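PDB 2W57: ferric uptake regulation protein from Vibrio cholerae, which probably represses iron-uptake genes by binding their operator DNA as a metal-loaded dimer when iron is plentiful. Local coordinates for residues 21-30 and 39-50; 87-96 and 125-133. All coordinates share one frame; numbering follows the deposited sequence.

In the fold
Contact 1 (residues 21-30 and 39-50) packs two helices of the N-terminal domain, which in the Fur family carries the winged helix that binds DNA. Contact 2 (residues 87-96 and 125-133) pairs two strands of the C-terminal dimerisation domain. Their centres lie 23 Å apart and their nearest atoms about 9 Å, so they do not touch. The zinc ion bound by His88 and His90 of contact 2 stands between the two domains. Its other ligands are His33, which falls between the two segments of contact 1 in the chain, and Glu81. The side chain of Leu26 is about 11 Å from this zinc ion. Contact 2 also supplies three of four ligands of the second.

Contact 1: residues 21-30 and 39-50; sequences KILEVLQQPE and LYKKLIDLGEEI
Helix 21-26 and helix 39-45 cross at 105°, with their axes 10.5 Å apart at the closest point, and the backbones come nearest at Val25 and Leu39. CG1 of Val25 packs against CD1 of Leu39, 3.4 Å away. The two methyls of Val25 divide the work. CG1, anti to the backbone N (chi1 167°), goes to Leu39. CG2 lies beside that N and reaches CD2 of Leu43 and CD1 of Leu46, each at 3.8 Å. CD2 of Leu39 goes instead to Ile22 and Leu26, with CG2 of Ile22 at 3.8 Å; the leucine side chain crosses both at about a right angle. Ile22 also sets its CG1 against CD1 of Leu43.

Lys21 forms a salt bridge with Glu48. The lysine chain is extended as far as CE and bends at chi4 (-79°), which brings NZ to both carboxylate oxygens, 3.0 Å from OE1 and 2.9 Å from OE2 of Glu48. Both hydrogen bonds are weak. Ile50 places CD1 4.1 Å from CB of Lys21. After helix 39-45, Gly47 closes the last turn in a Schellman motif, with positive phi, and turns the chain so that Glu48 and Ile50 come back to the first helix.

The contact belongs to the helical core of the DNA-binding domain. Helix 52-64 closes it through Val55, Val58 and Leu59, which touch Ile22, Leu26 and Leu39. Ile34 of strand 34-35 packs on Leu26 and Leu39.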
# COMPACT_ATOMS: atom_id res chain seq x y z
N LYS A 21 -3.54 -9.34 -24.70
CA LYS A 21 -3.10 -10.57 -24.06
C LYS A 21 -3.01 -10.43 -22.56
O LYS A 21 -3.22 -11.41 -21.84
CB LYS A 21 -1.73 -10.97 -24.62
CG LYS A 21 -1.81 -11.58 -26.00
CD LYS A 21 -0.44 -12.06 -26.45
CE LYS A 21 -0.50 -12.66 -27.84
NZ LYS A 21 -1.02 -14.04 -27.81
N ILE A 22 -2.68 -9.24 -22.10
CA ILE A 22 -2.61 -8.98 -20.67
C ILE A 22 -4.02 -8.78 -20.14
O ILE A 22 -4.32 -9.20 -19.03
CB ILE A 22 -1.70 -7.76 -20.35
CG1 ILE A 22 -0.23 -8.15 -20.59
CG2 ILE A 22 -1.93 -7.28 -18.92
CD1 ILE A 22 0.74 -7.03 -20.50
N LEU A 23 -4.89 -8.15 -20.93
CA LEU A 23 -6.27 -7.96 -20.51
C LEU A 23 -7.01 -9.31 -20.43
O LEU A 23 -7.67 -9.61 -19.44
CB LEU A 23 -7.00 -6.98 -21.43
CG LEU A 23 -8.47 -6.62 -21.17
CD1 LEU A 23 -8.67 -6.02 -19.77
CD2 LEU A 23 -8.96 -5.65 -22.24
N GLU A 24 -6.89 -10.10 -21.49
CA GLU A 24 -7.32 -11.50 -21.49
C GLU A 24 -6.99 -12.17 -20.15
O GLU A 24 -7.87 -12.72 -19.49
CB GLU A 24 -6.59 -12.22 -22.62
CG GLU A 24 -7.22 -13.49 -23.13
CD GLU A 24 -6.85 -13.74 -24.61
OE1 GLU A 24 -7.08 -14.87 -25.13
OE2 GLU A 24 -6.32 -12.79 -25.25
N VAL A 25 -5.73 -12.10 -19.73
CA VAL A 25 -5.34 -12.75 -18.48
C VAL A 25 -6.10 -12.17 -17.31
O VAL A 25 -6.61 -12.92 -16.47
CB VAL A 25 -3.82 -12.70 -18.22
CG1 VAL A 25 -3.52 -13.09 -16.77
CG2 VAL A 25 -3.08 -13.63 -19.18
N LEU A 26 -6.20 -10.84 -17.26
CA LEU A 26 -6.86 -10.15 -16.15
C LEU A 26 -8.31 -10.58 -15.96
O LEU A 26 -8.84 -10.50 -14.85
CB LEU A 26 -6.75 -8.64 -16.32
CG LEU A 26 -5.38 -8.07 -15.92
CD1 LEU A 26 -5.19 -6.66 -16.41
CD2 LEU A 26 -5.19 -8.17 -14.42
N GLN A 27 -8.92 -11.06 -17.04
CA GLN A 27 -10.32 -11.50 -17.04
C GLN A 27 -10.56 -12.94 -16.57
O GLN A 27 -11.70 -13.31 -16.34
CB GLN A 27 -10.93 -11.32 -18.42
CG GLN A 27 -11.30 -9.90 -18.73
CD GLN A 27 -11.28 -9.63 -20.21
OE1 GLN A 27 -10.58 -10.29 -20.96
NE2 GLN A 27 -12.03 -8.64 -20.63
N GLN A 28 -9.50 -13.73 -16.44
CA GLN A 28 -9.62 -15.13 -16.02
C GLN A 28 -10.07 -15.19 -14.55
O GLN A 28 -9.50 -14.49 -13.70
CB GLN A 28 -8.32 -15.90 -16.24
CG GLN A 28 -7.98 -16.21 -17.73
CD GLN A 28 -6.52 -16.67 -17.93
OE1 GLN A 28 -5.76 -16.83 -16.96
NE2 GLN A 28 -6.12 -16.90 -19.19
N PRO A 29 -11.10 -16.00 -14.25
CA PRO A 29 -11.71 -16.07 -12.91
C PRO A 29 -10.69 -16.10 -11.76
O PRO A 29 -10.91 -15.45 -10.73
CB PRO A 29 -12.47 -17.39 -12.96
CG PRO A 29 -12.83 -17.55 -14.39
CD PRO A 29 -11.76 -16.91 -15.20
N GLU A 30 -9.60 -16.83 -11.96
CA GLU A 30 -8.58 -17.06 -10.92
C GLU A 30 -7.48 -16.01 -10.88
O GLU A 30 -6.55 -16.12 -10.08
CB GLU A 30 -7.95 -18.45 -11.09
CG GLU A 30 -7.05 -18.60 -12.32
CD GLU A 30 -7.81 -18.86 -13.64
OE1 GLU A 30 -9.05 -18.99 -13.63
OE2 GLU A 30 -7.15 -18.94 -14.71
N LEU A 39 1.30 -12.18 -13.08
CA LEU A 39 0.75 -11.98 -14.42
C LEU A 39 1.77 -12.31 -15.53
O LEU A 39 1.45 -12.94 -16.54
CB LEU A 39 0.23 -10.54 -14.53
CG LEU A 39 -0.34 -9.90 -15.81
CD1 LEU A 39 -0.91 -10.92 -16.77
CD2 LEU A 39 -1.37 -8.82 -15.44
N TYR A 40 3.01 -11.87 -15.33
CA TYR A 40 4.13 -12.22 -16.20
C TYR A 40 4.31 -13.73 -16.26
O TYR A 40 4.38 -14.29 -17.36
CB TYR A 40 5.40 -11.52 -15.72
CG TYR A 40 6.69 -12.09 -16.27
CD1 TYR A 40 7.03 -11.91 -17.60
CD2 TYR A 40 7.55 -12.81 -15.45
CE1 TYR A 40 8.20 -12.42 -18.12
CE2 TYR A 40 8.74 -13.35 -15.96
CZ TYR A 40 9.05 -13.14 -17.31
OH TYR A 40 10.22 -13.63 -17.84
N LYS A 41 4.38 -14.39 -15.09
CA LYS A 41 4.53 -15.86 -15.02
C LYS A 41 3.43 -16.65 -15.73
O LYS A 41 3.70 -17.68 -16.33
CB LYS A 41 4.69 -16.34 -13.58
CG LYS A 41 6.16 -16.47 -13.12
CD LYS A 41 6.27 -16.79 -11.62
CE LYS A 41 6.25 -15.52 -10.80
NZ LYS A 41 5.47 -15.68 -9.52
N LYS A 42 2.19 -16.17 -15.64
CA LYS A 42 1.04 -16.77 -16.31
C LYS A 42 1.27 -16.72 -17.82
O LYS A 42 1.17 -17.73 -18.51
CB LYS A 42 -0.22 -15.97 -15.98
CG LYS A 42 -1.39 -16.82 -15.54
CD LYS A 42 -1.38 -16.97 -14.01
CE LYS A 42 -2.56 -17.82 -13.49
NZ LYS A 42 -2.84 -17.50 -12.06
N LEU A 43 1.64 -15.54 -18.31
CA LEU A 43 1.96 -15.31 -19.70
C LEU A 43 3.07 -16.23 -20.20
O LEU A 43 2.99 -16.71 -21.35
CB LEU A 43 2.32 -13.84 -19.93
CG LEU A 43 1.13 -12.87 -19.93
CD1 LEU A 43 1.62 -11.43 -19.95
CD2 LEU A 43 0.17 -13.13 -21.10
N ILE A 44 4.08 -16.50 -19.36
CA ILE A 44 5.15 -17.44 -19.73
C ILE A 44 4.57 -18.84 -19.95
O ILE A 44 4.86 -19.48 -20.98
CB ILE A 44 6.33 -17.50 -18.70
CG1 ILE A 44 7.09 -16.15 -18.62
CG2 ILE A 44 7.30 -18.64 -19.04
CD1 ILE A 44 7.80 -15.69 -19.96
N ASP A 45 3.75 -19.29 -19.00
CA ASP A 45 3.06 -20.58 -19.06
C ASP A 45 2.11 -20.64 -20.23
O ASP A 45 1.81 -21.72 -20.72
CB ASP A 45 2.24 -20.80 -17.79
CG ASP A 45 3.09 -21.17 -16.60
OD1 ASP A 45 4.21 -21.70 -16.77
OD2 ASP A 45 2.62 -20.93 -15.46
N LEU A 46 1.64 -19.49 -20.69
CA LEU A 46 0.76 -19.43 -21.85
C LEU A 46 1.53 -19.39 -23.19
O LEU A 46 0.94 -19.26 -24.25
CB LEU A 46 -0.26 -18.27 -21.72
CG LEU A 46 -1.35 -18.44 -20.64
CD1 LEU A 46 -2.05 -17.13 -20.34
CD2 LEU A 46 -2.38 -19.51 -20.97
N GLY A 47 2.85 -19.53 -23.14
CA GLY A 47 3.69 -19.55 -24.34
C GLY A 47 4.08 -18.18 -24.89
O GLY A 47 4.72 -18.10 -25.94
N GLU A 48 3.69 -17.10 -24.21
CA GLU A 48 4.03 -15.73 -24.63
C GLU A 48 5.48 -15.32 -24.28
O GLU A 48 6.12 -15.96 -23.43
CB GLU A 48 3.06 -14.71 -24.02
CG GLU A 48 1.55 -15.02 -24.19
CD GLU A 48 1.08 -15.15 -25.64
OE1 GLU A 48 1.70 -14.56 -26.56
OE2 GLU A 48 0.06 -15.84 -25.87
N GLU A 49 5.96 -14.26 -24.95
CA GLU A 49 7.30 -13.69 -24.72
C GLU A 49 7.27 -12.28 -24.12
O GLU A 49 8.31 -11.63 -24.03
CB GLU A 49 8.11 -13.61 -26.00
CG GLU A 49 8.33 -14.91 -26.75
CD GLU A 49 9.13 -15.90 -25.95
OE1 GLU A 49 9.94 -15.47 -25.10
OE2 GLU A 49 8.96 -17.11 -26.16
N ILE A 50 6.11 -11.80 -23.71
CA ILE A 50 6.01 -10.48 -23.13
C ILE A 50 6.84 -10.41 -21.84
O ILE A 50 6.58 -11.15 -20.88
CB ILE A 50 4.54 -10.12 -22.84
CG1 ILE A 50 3.67 -10.26 -24.10
CG2 ILE A 50 4.44 -8.74 -22.26
CD1 ILE A 50 2.19 -10.23 -23.84

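Contact 2: residues 87-96 and 125-133; sequences HHDHLVCLDC and HSLYLYGKC. With ZN (zinc ion), chain C; ZN (zinc ion), chain D.
His90 and Tyr128 form one rung of a parallel strand pair in the mixed sheet of the dimerisation domain; strand 125-132 continues that sheet into the second subunit. Their side chains run side by side. The ring planes are 20° apart but slid, and the rings barely overlap; CE1 of Tyr128 lies 3.6 Å from ND1 of His90. That nitrogen donates to a water in its ring plane, which also accepts from N of Leu127. NE2 of His90 binds one zinc ion with NE2 of His88; His33 and Glu81 complete the site.

The second zinc ion joins both strands through NE2 of His87, OD2 of Asp89 and NE2 of His125, with Glu108 as fourth ligand. CG of His125 sits between its backbone N and carbonyl carbon (chi1 71°), which helps bring NE2 to the metal. Its ring crosses that of His87 obliquely, planes 55° apart.

Tyr130 packs CD1 on CB of Val92 at 3.7 Å, while Leu94 crosses it at about a right angle. At the strands' end a disulfide ties Cys93 to Cys133. OD1 of Asp95 accepts a nearly straight hydrogen bond from N of Cys133, 2.8 Å away, through its syn lone pair.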
# COMPACT_ATOMS: atom_id res chain seq x y z
N HIS A 87 -17.74 -1.85 -4.09
CA HIS A 87 -16.71 -1.69 -3.08
C HIS A 87 -16.43 -2.99 -2.33
O HIS A 87 -17.36 -3.68 -1.90
CB HIS A 87 -17.15 -0.62 -2.07
CG HIS A 87 -16.24 -0.48 -0.90
ND1 HIS A 87 -15.11 0.32 -0.92
CD2 HIS A 87 -16.28 -1.03 0.34
CE1 HIS A 87 -14.50 0.24 0.25
NE2 HIS A 87 -15.19 -0.57 1.03
N HIS A 88 -15.15 -3.31 -2.17
CA HIS A 88 -14.74 -4.35 -1.22
C HIS A 88 -13.41 -4.01 -0.50
O HIS A 88 -12.68 -3.08 -0.87
CB HIS A 88 -14.72 -5.74 -1.88
CG HIS A 88 -13.80 -5.85 -3.06
ND1 HIS A 88 -14.09 -5.31 -4.29
CD2 HIS A 88 -12.59 -6.45 -3.19
CE1 HIS A 88 -13.10 -5.57 -5.13
NE2 HIS A 88 -12.19 -6.27 -4.49
N ASP A 89 -13.13 -4.77 0.55
CA ASP A 89 -11.86 -4.70 1.25
C ASP A 89 -11.20 -6.06 1.14
O ASP A 89 -11.77 -6.96 0.52
CB ASP A 89 -12.08 -4.29 2.70
CG ASP A 89 -12.70 -2.94 2.79
OD1 ASP A 89 -12.13 -2.00 2.19
OD2 ASP A 89 -13.76 -2.80 3.44
N HIS A 90 -10.01 -6.21 1.69
CA HIS A 90 -9.21 -7.39 1.37
C HIS A 90 -8.63 -8.08 2.57
O HIS A 90 -8.11 -7.45 3.48
CB HIS A 90 -8.10 -7.04 0.37
CG HIS A 90 -8.57 -6.26 -0.82
ND1 HIS A 90 -8.81 -4.90 -0.77
CD2 HIS A 90 -8.86 -6.66 -2.08
CE1 HIS A 90 -9.22 -4.49 -1.96
NE2 HIS A 90 -9.26 -5.53 -2.77
N LEU A 91 -8.76 -9.39 2.56
CA LEU A 91 -8.14 -10.24 3.54
C LEU A 91 -7.11 -11.03 2.76
O LEU A 91 -7.42 -11.62 1.73
CB LEU A 91 -9.21 -11.13 4.17
CG LEU A 91 -8.88 -12.27 5.14
CD1 LEU A 91 -8.37 -11.74 6.46
CD2 LEU A 91 -10.14 -13.11 5.34
N VAL A 92 -5.87 -11.02 3.22
CA VAL A 92 -4.78 -11.57 2.43
C VAL A 92 -4.08 -12.66 3.22
O VAL A 92 -3.70 -12.45 4.38
CB VAL A 92 -3.80 -10.45 2.06
CG1 VAL A 92 -2.66 -10.96 1.20
CG2 VAL A 92 -4.54 -9.32 1.35
N CYS A 93 -3.93 -13.84 2.59
CA CYS A 93 -3.14 -14.94 3.18
C CYS A 93 -1.69 -14.68 2.86
O CYS A 93 -1.33 -14.43 1.70
CB CYS A 93 -3.52 -16.31 2.62
SG CYS A 93 -5.23 -16.84 2.85
N LEU A 94 -0.86 -14.77 3.89
CA LEU A 94 0.57 -14.50 3.78
C LEU A 94 1.38 -15.70 3.26
O LEU A 94 2.62 -15.64 3.19
CB LEU A 94 1.11 -14.00 5.13
CG LEU A 94 0.72 -12.57 5.55
CD1 LEU A 94 1.41 -12.17 6.86
CD2 LEU A 94 1.00 -11.54 4.43
N ASP A 95 0.69 -16.76 2.85
CA ASP A 95 1.35 -18.02 2.53
C ASP A 95 0.77 -18.75 1.32
O ASP A 95 1.45 -19.59 0.72
CB ASP A 95 1.42 -18.95 3.75
CG ASP A 95 0.10 -19.00 4.54
OD1 ASP A 95 -0.71 -18.05 4.45
OD2 ASP A 95 -0.11 -19.99 5.29
N CYS A 96 -0.47 -18.43 0.96
CA CYS A 96 -1.17 -19.14 -0.11
C CYS A 96 -1.37 -18.28 -1.35
O CYS A 96 -1.86 -18.77 -2.36
CB CYS A 96 -2.51 -19.65 0.38
SG CYS A 96 -2.34 -20.53 1.94
N HIS A 125 -11.48 5.15 1.84
CA HIS A 125 -10.67 4.39 2.79
C HIS A 125 -10.01 3.19 2.11
O HIS A 125 -10.31 2.87 0.97
CB HIS A 125 -11.53 3.93 3.98
CG HIS A 125 -12.52 2.86 3.65
ND1 HIS A 125 -13.76 3.13 3.12
CD2 HIS A 125 -12.47 1.51 3.81
CE1 HIS A 125 -14.43 2.00 2.95
NE2 HIS A 125 -13.66 1.00 3.36
N SER A 126 -9.07 2.55 2.79
CA SER A 126 -8.58 1.25 2.33
C SER A 126 -8.27 0.38 3.53
O SER A 126 -7.70 0.87 4.51
CB SER A 126 -7.36 1.39 1.41
OG SER A 126 -6.27 2.03 2.06
N LEU A 127 -8.66 -0.88 3.46
CA LEU A 127 -8.49 -1.82 4.58
C LEU A 127 -7.93 -3.15 4.10
O LEU A 127 -8.50 -3.77 3.21
CB LEU A 127 -9.81 -2.01 5.35
CG LEU A 127 -9.99 -3.14 6.36
CD1 LEU A 127 -9.09 -2.98 7.56
CD2 LEU A 127 -11.44 -3.22 6.80
N TYR A 128 -6.81 -3.55 4.71
CA TYR A 128 -6.11 -4.79 4.36
C TYR A 128 -5.86 -5.61 5.61
O TYR A 128 -5.19 -5.15 6.53
CB TYR A 128 -4.78 -4.50 3.65
CG TYR A 128 -4.94 -3.75 2.36
CD1 TYR A 128 -5.35 -4.40 1.20
CD2 TYR A 128 -4.71 -2.38 2.30
CE1 TYR A 128 -5.53 -3.70 0.01
CE2 TYR A 128 -4.88 -1.67 1.11
CZ TYR A 128 -5.29 -2.33 -0.02
OH TYR A 128 -5.46 -1.63 -1.20
N LEU A 129 -6.39 -6.82 5.64
CA LEU A 129 -6.14 -7.73 6.74
C LEU A 129 -5.17 -8.78 6.26
O LEU A 129 -5.38 -9.38 5.20
CB LEU A 129 -7.45 -8.36 7.22
CG LEU A 129 -8.61 -7.41 7.54
CD1 LEU A 129 -9.86 -8.17 7.96
CD2 LEU A 129 -8.22 -6.39 8.60
N TYR A 130 -4.10 -9.02 7.00
CA TYR A 130 -3.14 -10.04 6.60
C TYR A 130 -3.08 -11.17 7.63
O TYR A 130 -3.10 -10.90 8.83
CB TYR A 130 -1.74 -9.44 6.38
CG TYR A 130 -1.69 -8.24 5.46
CD1 TYR A 130 -1.47 -8.40 4.09
CD2 TYR A 130 -1.82 -6.94 5.96
CE1 TYR A 130 -1.39 -7.31 3.24
CE2 TYR A 130 -1.74 -5.84 5.11
CZ TYR A 130 -1.52 -6.03 3.75
OH TYR A 130 -1.45 -4.97 2.88
N GLY A 131 -3.03 -12.42 7.17
CA GLY A 131 -2.89 -13.57 8.07
C GLY A 131 -2.38 -14.86 7.44
O GLY A 131 -2.29 -14.96 6.21
N LYS A 132 -2.06 -15.85 8.28
CA LYS A 132 -1.62 -17.19 7.83
C LYS A 132 -2.82 -18.08 7.48
O LYS A 132 -3.75 -18.22 8.27
CB LYS A 132 -0.76 -17.91 8.89
CG LYS A 132 0.55 -17.21 9.30
CD LYS A 132 1.66 -17.38 8.26
CE LYS A 132 2.73 -16.28 8.37
NZ LYS A 132 3.62 -16.22 7.17
N CYS A 133 -2.78 -18.68 6.29
CA CYS A 133 -3.78 -19.67 5.88
C CYS A 133 -3.11 -21.03 5.70
O CYS A 133 -3.74 -22.07 5.90
CB CYS A 133 -4.46 -19.24 4.58
SG CYS A 133 -5.32 -17.67 4.72
ZN ZN C . -14.50 -1.02 3.15
ZN ZN D . -10.14 -6.34 -4.81
O HOH W 1 -9.18 -2.18 0.69